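Local coordinates for protein probable hydrolase (Pseudomonas aeruginosa, PDB 3OM8) that is probably an alpha/beta-fold hydrolase, perhaps acting as a 3-oxoadipate enol-lactonase, although its natural substrate is not established, at residues R62-L76 with T183-V195. Residues are numbered along the deposited sequence; the frame is centred on the assembly and turned at random.
Sequences RGHGASSVPPGPYTL and TNRHGLAGSFAAV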
ATOM      1  N   ARG B  62      -6.236  21.111 -21.915  1.00 48.22           N
ATOM      2  CA  ARG B  62      -6.770  21.228 -23.259  1.00 51.63           C
ATOM      3  C   ARG B  62      -8.174  20.618 -23.287  1.00 51.87           C
ATOM      4  O   ARG B  62      -8.387  19.508 -22.809  1.00 47.19           O
ATOM      5  CB  ARG B  62      -5.811  20.505 -24.214  1.00 47.17           C
ATOM      6  CG  ARG B  62      -6.278  20.284 -25.624  1.00 49.60           C
ATOM      7  CD  ARG B  62      -5.151  19.634 -26.426  1.00 47.49           C
ATOM      8  NE  ARG B  62      -3.967  20.493 -26.468  1.00 47.31           N
ATOM      9  CZ  ARG B  62      -3.617  21.235 -27.522  1.00 55.70           C
ATOM     10  NH1 ARG B  62      -2.529  21.995 -27.473  1.00 52.17           N
ATOM     11  NH2 ARG B  62      -4.355  21.218 -28.635  1.00 50.87           N
ATOM     12  N   GLY B  63      -9.141  21.364 -23.807  1.00 46.96           N
ATOM     13  CA  GLY B  63     -10.491  20.852 -23.962  1.00 43.68           C
ATOM     14  C   GLY B  63     -11.383  20.990 -22.739  1.00 47.61           C
ATOM     15  O   GLY B  63     -12.559  20.616 -22.787  1.00 44.87           O
ATOM     16  N   HIS B  64     -10.840  21.545 -21.655  1.00 42.90           N
ATOM     17  CA  HIS B  64     -11.541  21.581 -20.366  1.00 47.88           C
ATOM     18  C   HIS B  64     -11.730  22.978 -19.774  1.00 50.01           C
ATOM     19  O   HIS B  64     -10.956  23.908 -20.047  1.00 50.71           O
ATOM     20  CB  HIS B  64     -10.782  20.747 -19.326  1.00 45.29           C
ATOM     21  CG  HIS B  64     -10.883  19.270 -19.534  1.00 49.26           C
ATOM     22  ND1 HIS B  64     -10.049  18.579 -20.385  1.00 52.50           N
ATOM     23  CD2 HIS B  64     -11.700  18.346 -18.976  1.00 52.33           C
ATOM     24  CE1 HIS B  64     -10.355  17.295 -20.353  1.00 56.59           C
ATOM     25  NE2 HIS B  64     -11.351  17.126 -19.502  1.00 54.26           N
ATOM     26  N   GLY B  65     -12.753  23.094 -18.930  1.00 37.85           N
ATOM     27  CA  GLY B  65     -12.997  24.292 -18.148  1.00 40.43           C
ATOM     28  C   GLY B  65     -12.821  25.615 -18.871  1.00 50.83           C
ATOM     29  O   GLY B  65     -13.580  25.946 -19.777  1.00 53.07           O
ATOM     30  N   ALA B  66     -11.811  26.373 -18.465  1.00 53.24           N
ATOM     31  CA  ALA B  66     -11.623  27.729 -18.961  1.00 46.01           C
ATOM     32  C   ALA B  66     -10.645  27.763 -20.111  1.00 44.20           C
ATOM     33  O   ALA B  66     -10.329  28.827 -20.628  1.00 47.75           O
ATOM     34  CB  ALA B  66     -11.147  28.642 -17.849  1.00 38.43           C
ATOM     35  N   SER B  67     -10.146  26.596 -20.493  1.00 41.48           N
ATOM     36  CA  SER B  67      -9.300  26.498 -21.669  1.00 46.18           C
ATOM     37  C   SER B  67     -10.163  26.312 -22.930  1.00 47.61           C
ATOM     38  O   SER B  67     -11.354  26.010 -22.832  1.00 43.75           O
ATOM     39  CB  SER B  67      -8.301  25.353 -21.511  1.00 46.93           C
ATOM     40  OG  SER B  67      -7.288  25.701 -20.577  1.00 49.83           O
ATOM     41  N   SER B  68      -9.563  26.498 -24.102  1.00 46.72           N
ATOM     42  CA  SER B  68     -10.286  26.343 -25.361  1.00 48.93           C
ATOM     43  C   SER B  68     -10.374  24.861 -25.707  1.00 50.56           C
ATOM     44  O   SER B  68      -9.712  24.046 -25.084  1.00 46.57           O
ATOM     45  CB  SER B  68      -9.613  27.140 -26.485  1.00 46.74           C
ATOM     46  OG  SER B  68      -8.307  26.665 -26.765  1.00 41.54           O
ATOM     47  N   VAL B  69     -11.192  24.515 -26.695  1.00 48.61           N
ATOM     48  CA  VAL B  69     -11.497  23.121 -26.970  1.00 48.50           C
ATOM     49  C   VAL B  69     -11.177  22.742 -28.407  1.00 57.98           C
ATOM     50  O   VAL B  69     -12.044  22.815 -29.278  1.00 59.43           O
ATOM     51  CB  VAL B  69     -12.996  22.825 -26.730  1.00 46.95           C
ATOM     52  CG1 VAL B  69     -13.286  21.345 -26.930  1.00 45.82           C
ATOM     53  CG2 VAL B  69     -13.435  23.289 -25.330  1.00 37.16           C
ATOM     54  N   PRO B  70      -9.931  22.331 -28.671  1.00 54.15           N
ATOM     55  CA  PRO B  70      -9.644  21.776 -30.001  1.00 47.05           C
ATOM     56  C   PRO B  70     -10.472  20.510 -30.245  1.00 50.11           C
ATOM     57  O   PRO B  70     -10.952  19.901 -29.288  1.00 51.84           O
ATOM     58  CB  PRO B  70      -8.151  21.430 -29.923  1.00 43.70           C
ATOM     59  CG  PRO B  70      -7.608  22.338 -28.834  1.00 43.68           C
ATOM     60  CD  PRO B  70      -8.725  22.447 -27.833  1.00 45.55           C
ATOM     61  N   PRO B  71     -10.665  20.127 -31.516  1.00 54.16           N
ATOM     62  CA  PRO B  71     -11.354  18.860 -31.780  1.00 52.34           C
ATOM     63  C   PRO B  71     -10.429  17.713 -31.409  1.00 50.54           C
ATOM     64  O   PRO B  71      -9.217  17.880 -31.545  1.00 50.37           O
ATOM     65  CB  PRO B  71     -11.527  18.859 -33.300  1.00 50.76           C
ATOM     66  CG  PRO B  71     -11.080  20.200 -33.767  1.00 51.21           C
ATOM     67  CD  PRO B  71     -10.183  20.766 -32.751  1.00 41.70           C
ATOM     68  N   GLY B  72     -10.971  16.584 -30.954  1.00 50.22           N
ATOM     69  CA  GLY B  72     -10.164  15.393 -30.749  1.00 48.43           C
ATOM     70  C   GLY B  72      -9.760  14.885 -32.119  1.00 58.69           C
ATOM     71  O   GLY B  72     -10.246  15.392 -33.129  1.00 54.53           O
ATOM     72  N   PRO B  73      -8.856  13.901 -32.179  1.00 59.18           N
ATOM     73  CA  PRO B  73      -8.183  13.243 -31.065  1.00 54.27           C
ATOM     74  C   PRO B  73      -7.071  14.124 -30.524  1.00 60.28           C
ATOM     75  O   PRO B  73      -6.478  14.879 -31.303  1.00 59.28           O
ATOM     76  CB  PRO B  73      -7.550  12.002 -31.713  1.00 53.83           C
ATOM     77  CG  PRO B  73      -7.927  12.036 -33.168  1.00 62.19           C
ATOM     78  CD  PRO B  73      -8.345  13.431 -33.475  1.00 59.76           C
ATOM     79  N   TYR B  74      -6.816  14.041 -29.215  1.00 52.05           N
ATOM     80  CA  TYR B  74      -5.598  14.586 -28.625  1.00 51.84           C
ATOM     81  C   TYR B  74      -4.625  13.433 -28.459  1.00 50.59           C
ATOM     82  O   TYR B  74      -5.042  12.327 -28.142  1.00 53.59           O
ATOM     83  CB  TYR B  74      -5.865  15.179 -27.246  1.00 46.39           C
ATOM     84  CG  TYR B  74      -6.993  16.187 -27.175  1.00 49.56           C
ATOM     85  CD1 TYR B  74      -7.396  16.903 -28.292  1.00 47.90           C
ATOM     86  CD2 TYR B  74      -7.629  16.442 -25.973  1.00 51.94           C
ATOM     87  CE1 TYR B  74      -8.421  17.833 -28.208  1.00 51.03           C
ATOM     88  CE2 TYR B  74      -8.640  17.357 -25.878  1.00 52.79           C
ATOM     89  CZ  TYR B  74      -9.039  18.052 -26.995  1.00 53.51           C
ATOM     90  OH  TYR B  74     -10.063  18.962 -26.874  1.00 48.88           O
ATOM     91  N   THR B  75      -3.338  13.675 -28.687  1.00 49.24           N
ATOM     92  CA  THR B  75      -2.315  12.695 -28.325  1.00 46.45           C
ATOM     93  C   THR B  75      -1.787  12.980 -26.912  1.00 54.97           C
ATOM     94  O   THR B  75      -1.858  14.116 -26.426  1.00 52.49           O
ATOM     95  CB  THR B  75      -1.120  12.743 -29.264  1.00 48.12           C
ATOM     96  OG1 THR B  75      -0.444  13.994 -29.096  1.00 50.16           O
ATOM     97  CG2 THR B  75      -1.573  12.593 -30.711  1.00 56.19           C
ATOM     98  N   LEU B  76      -1.255  11.950 -26.257  1.00 51.81           N
ATOM     99  CA  LEU B  76      -0.642  12.127 -24.945  1.00 51.46           C
ATOM    100  C   LEU B  76       0.473  13.165 -25.032  1.00 54.77           C
ATOM    101  O   LEU B  76       0.569  14.068 -24.199  1.00 52.71           O
ATOM    102  CB  LEU B  76      -0.096  10.794 -24.418  1.00 45.87           C
ATOM    103  CG  LEU B  76       0.519  10.827 -23.015  1.00 48.80           C
ATOM    104  CD1 LEU B  76      -0.446  11.455 -22.009  1.00 45.42           C
ATOM    105  CD2 LEU B  76       0.936   9.420 -22.579  1.00 42.06           C
ATOM    106  N   THR B 183     -18.390  20.650 -19.472  1.00 52.91           N
ATOM    107  CA  THR B 183     -17.269  20.152 -20.257  1.00 52.06           C
ATOM    108  C   THR B 183     -17.682  19.889 -21.710  1.00 52.02           C
ATOM    109  O   THR B 183     -18.619  19.132 -21.984  1.00 50.44           O
ATOM    110  CB  THR B 183     -16.636  18.889 -19.643  1.00 49.72           C
ATOM    111  OG1 THR B 183     -15.999  19.230 -18.402  1.00 55.30           O
ATOM    112  CG2 THR B 183     -15.579  18.324 -20.576  1.00 47.40           C
ATOM    113  N   ASN B 184     -16.983  20.526 -22.639  1.00 54.02           N
ATOM    114  CA  ASN B 184     -17.319  20.367 -24.051  1.00 56.11           C
ATOM    115  C   ASN B 184     -16.995  18.956 -24.524  1.00 52.50           C
ATOM    116  O   ASN B 184     -15.959  18.396 -24.160  1.00 53.59           O
ATOM    117  CB  ASN B 184     -16.581  21.402 -24.896  1.00 56.17           C
ATOM    118  CG  ASN B 184     -16.941  21.316 -26.351  1.00 55.49           C
ATOM    119  OD1 ASN B 184     -16.508  20.403 -27.058  1.00 53.30           O
ATOM    120  ND2 ASN B 184     -17.739  22.269 -26.815  1.00 54.81           N
ATOM    121  N   ARG B 185     -17.881  18.388 -25.333  1.00 46.99           N
ATOM    122  CA  ARG B 185     -17.776  16.990 -25.720  1.00 44.48           C
ATOM    123  C   ARG B 185     -16.496  16.685 -26.475  1.00 51.28           C
ATOM    124  O   ARG B 185     -16.070  15.532 -26.526  1.00 50.77           O
ATOM    125  CB  ARG B 185     -18.985  16.563 -26.554  1.00 45.41           C
ATOM    126  CG  ARG B 185     -19.050  17.184 -27.946  1.00 43.47           C
ATOM    127  CD  ARG B 185     -20.403  16.897 -28.587  1.00 44.59           C
ATOM    128  NE  ARG B 185     -21.504  17.382 -27.761  1.00 43.06           N
ATOM    129  CZ  ARG B 185     -22.744  16.910 -27.821  1.00 49.44           C
ATOM    130  NH1 ARG B 185     -23.039  15.938 -28.668  1.00 41.58           N
ATOM    131  NH2 ARG B 185     -23.688  17.408 -27.033  1.00 52.14           N
ATOM    132  N   HIS B 186     -15.893  17.707 -27.074  1.00 53.09           N
ATOM    133  CA  HIS B 186     -14.656  17.508 -27.822  1.00 51.55           C
ATOM    134  C   HIS B 186     -13.439  17.404 -26.894  1.00 52.70           C
ATOM    135  O   HIS B 186     -12.455  16.738 -27.219  1.00 56.68           O
ATOM    136  CB  HIS B 186     -14.470  18.605 -28.874  1.00 48.03           C
ATOM    137  CG  HIS B 186     -15.509  18.574 -29.952  1.00 47.66           C
ATOM    138  ND1 HIS B 186     -15.413  17.749 -31.052  1.00 42.88           N
ATOM    139  CD2 HIS B 186     -16.687  19.229 -30.075  1.00 38.40           C
ATOM    140  CE1 HIS B 186     -16.482  17.902 -31.809  1.00 43.31           C
ATOM    141  NE2 HIS B 186     -17.271  18.797 -31.241  1.00 50.02           N
ATOM    142  N   GLY B 187     -13.507  18.072 -25.747  1.00 50.00           N
ATOM    143  CA  GLY B 187     -12.488  17.909 -24.721  1.00 50.61           C
ATOM    144  C   GLY B 187     -12.449  16.467 -24.233  1.00 49.44           C
ATOM    145  O   GLY B 187     -11.389  15.841 -24.186  1.00 48.08           O
ATOM    146  N   LEU B 188     -13.618  15.941 -23.882  1.00 46.98           N
ATOM    147  CA  LEU B 188     -13.763  14.544 -23.491  1.00 48.89           C
ATOM    148  C   LEU B 188     -13.315  13.582 -24.593  1.00 51.94           C
ATOM    149  O   LEU B 188     -12.500  12.689 -24.362  1.00 52.98           O
ATOM    150  CB  LEU B 188     -15.217  14.247 -23.131  1.00 45.55           C
ATOM    151  CG  LEU B 188     -15.797  15.042 -21.967  1.00 42.75           C
ATOM    152  CD1 LEU B 188     -17.207  14.568 -21.667  1.00 42.52           C
ATOM    153  CD2 LEU B 188     -14.913  14.866 -20.758  1.00 36.59           C
ATOM    154  N   ALA B 189     -13.865  13.757 -25.788  1.00 47.82           N
ATOM    155  CA  ALA B 189     -13.543  12.882 -26.909  1.00 50.41           C
ATOM    156  C   ALA B 189     -12.049  12.898 -27.203  1.00 49.69           C
ATOM    157  O   ALA B 189     -11.443  11.854 -27.410  1.00 54.27           O
ATOM    158  CB  ALA B 189     -14.358  13.273 -28.165  1.00 40.44           C
ATOM    159  N   GLY B 190     -11.457  14.086 -27.211  1.00 47.78           N
ATOM    160  CA  GLY B 190     -10.031  14.217 -27.453  1.00 47.31           C
ATOM    161  C   GLY B 190      -9.194  13.556 -26.376  1.00 56.33           C
ATOM    162  O   GLY B 190      -8.179  12.919 -26.666  1.00 58.16           O
ATOM    163  N   SER B 191      -9.620  13.712 -25.125  1.00 54.96           N
ATOM    164  CA  SER B 191      -8.885  13.164 -23.989  1.00 49.47           C
ATOM    165  C   SER B 191      -8.970  11.636 -23.948  1.00 48.13           C
ATOM    166  O   SER B 191      -7.960  10.978 -23.722  1.00 44.40           O
ATOM    167  CB  SER B 191      -9.366  13.793 -22.678  1.00 46.29           C
ATOM    168  OG  SER B 191      -9.104  15.190 -22.667  1.00 43.27           O
ATOM    169  N   PHE B 192     -10.163  11.083 -24.189  1.00 46.25           N
ATOM    170  CA  PHE B 192     -10.346   9.636 -24.357  1.00 48.76           C
ATOM    171  C   PHE B 192      -9.383   9.038 -25.382  1.00 53.68           C
ATOM    172  O   PHE B 192      -8.969   7.891 -25.256  1.00 60.11           O
ATOM    173  CB  PHE B 192     -11.766   9.295 -24.831  1.00 43.24           C
ATOM    174  CG  PHE B 192     -12.839   9.540 -23.813  1.00 44.96           C
ATOM    175  CD1 PHE B 192     -12.584   9.409 -22.464  1.00 44.34           C
ATOM    176  CD2 PHE B 192     -14.118   9.879 -24.215  1.00 48.52           C
ATOM    177  CE1 PHE B 192     -13.587   9.623 -21.533  1.00 48.86           C
ATOM    178  CE2 PHE B 192     -15.123  10.093 -23.289  1.00 47.78           C
ATOM    179  CZ  PHE B 192     -14.861   9.963 -21.946  1.00 46.58           C
ATOM    180  N   ALA B 193      -9.064   9.793 -26.425  1.00 52.99           N
ATOM    181  CA  ALA B 193      -8.176   9.275 -27.460  1.00 53.47           C
ATOM    182  C   ALA B 193      -6.726   9.219 -26.972  1.00 52.10           C
ATOM    183  O   ALA B 193      -6.010   8.263 -27.254  1.00 56.33           O
ATOM    184  CB  ALA B 193      -8.295  10.099 -28.747  1.00 47.45           C
ATOM    185  N   ALA B 194      -6.300  10.251 -26.252  1.00 46.97           N
ATOM    186  CA  ALA B 194      -4.983  10.254 -25.627  1.00 50.00           C
ATOM    187  C   ALA B 194      -4.860   9.012 -24.751  1.00 51.09           C
ATOM    188  O   ALA B 194      -3.893   8.266 -24.855  1.00 51.18           O
ATOM    189  CB  ALA B 194      -4.778  11.517 -24.791  1.00 45.33           C
ATOM    190  N   VAL B 195      -5.865   8.790 -23.912  1.00 49.01           N
ATOM    191  CA  VAL B 195      -5.909   7.626 -23.032  1.00 54.74           C
ATOM    192  C   VAL B 195      -5.887   6.321 -23.822  1.00 56.06           C
ATOM    193  O   VAL B 195      -5.111   5.414 -23.530  1.00 52.80           O
ATOM    194  CB  VAL B 195      -7.178   7.634 -22.167  1.00 48.32           C
ATOM    195  CG1 VAL B 195      -7.266   6.359 -21.377  1.00 48.00           C
ATOM    196  CG2 VAL B 195      -7.187   8.835 -21.253  1.00 43.40           C
TER
HETATM  197  O   HOH W   1      -7.020  17.162 -21.809  1.00 42.99           O
HETATM  198  O   HOH W   2     -14.641  22.089 -22.087  1.00 46.73           O
HETATM  199  O   HOH W   3     -14.081  20.831 -17.610  1.00 43.07           O
HETATM  200  O   HOH W   4     -13.805  15.974 -32.162  1.00 49.07           O
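Tyr74 lays one face of its ring on the backbone of Gly190, whose CA stands 3.6 Å from the ring centroid and nearly on the ring normal, a CH-pi contact that glycine permits because no CB intervenes. In this alpha/beta hydrolase fold, the pairing joins the loop between strand 55-59 and helix 76-90 to helix 185-196, which belongs to the mostly helical insertion after strand 118-124. CD of Arg62 covers the opposite face of the tyrosine, while the guanidinium group of that arginine reaches Asp82 and Asp13. The phenol is held in its own loop, OH donating to Pro70 O (2.7 Å), and the backbone Tyr74 N donates across to Gly190 O (3.1 Å). That carbonyl also accepts from Ala194 N, from the other side of its plane.

The CA atoms of Gly63 and Gly187 lie 3.6 Å apart, with a CA-H...O contact of 3.3 Å from Gly187 CA to Gly63 O. Beside it, Val69 sets CG1, anti to its backbone N (chi1 -176°), against Asn184 OD1 and the CB of His186; the same OD1 accepts from His186 N and caps the helix. The exposed Pro73, after a cis peptide bond, rests its CB on Ala193 CB.

His64 turns an edge of its imidazole to Ser191; its NE2 accepts from the backbone N of Gly37, while ND1 donates to Arg62 O. Ser191 OG gives its proton to Gly187 O and receives one from a water that also donates to Arg62 O, and it lies near the imidazole plane, 3.4 Å from His64 CE1.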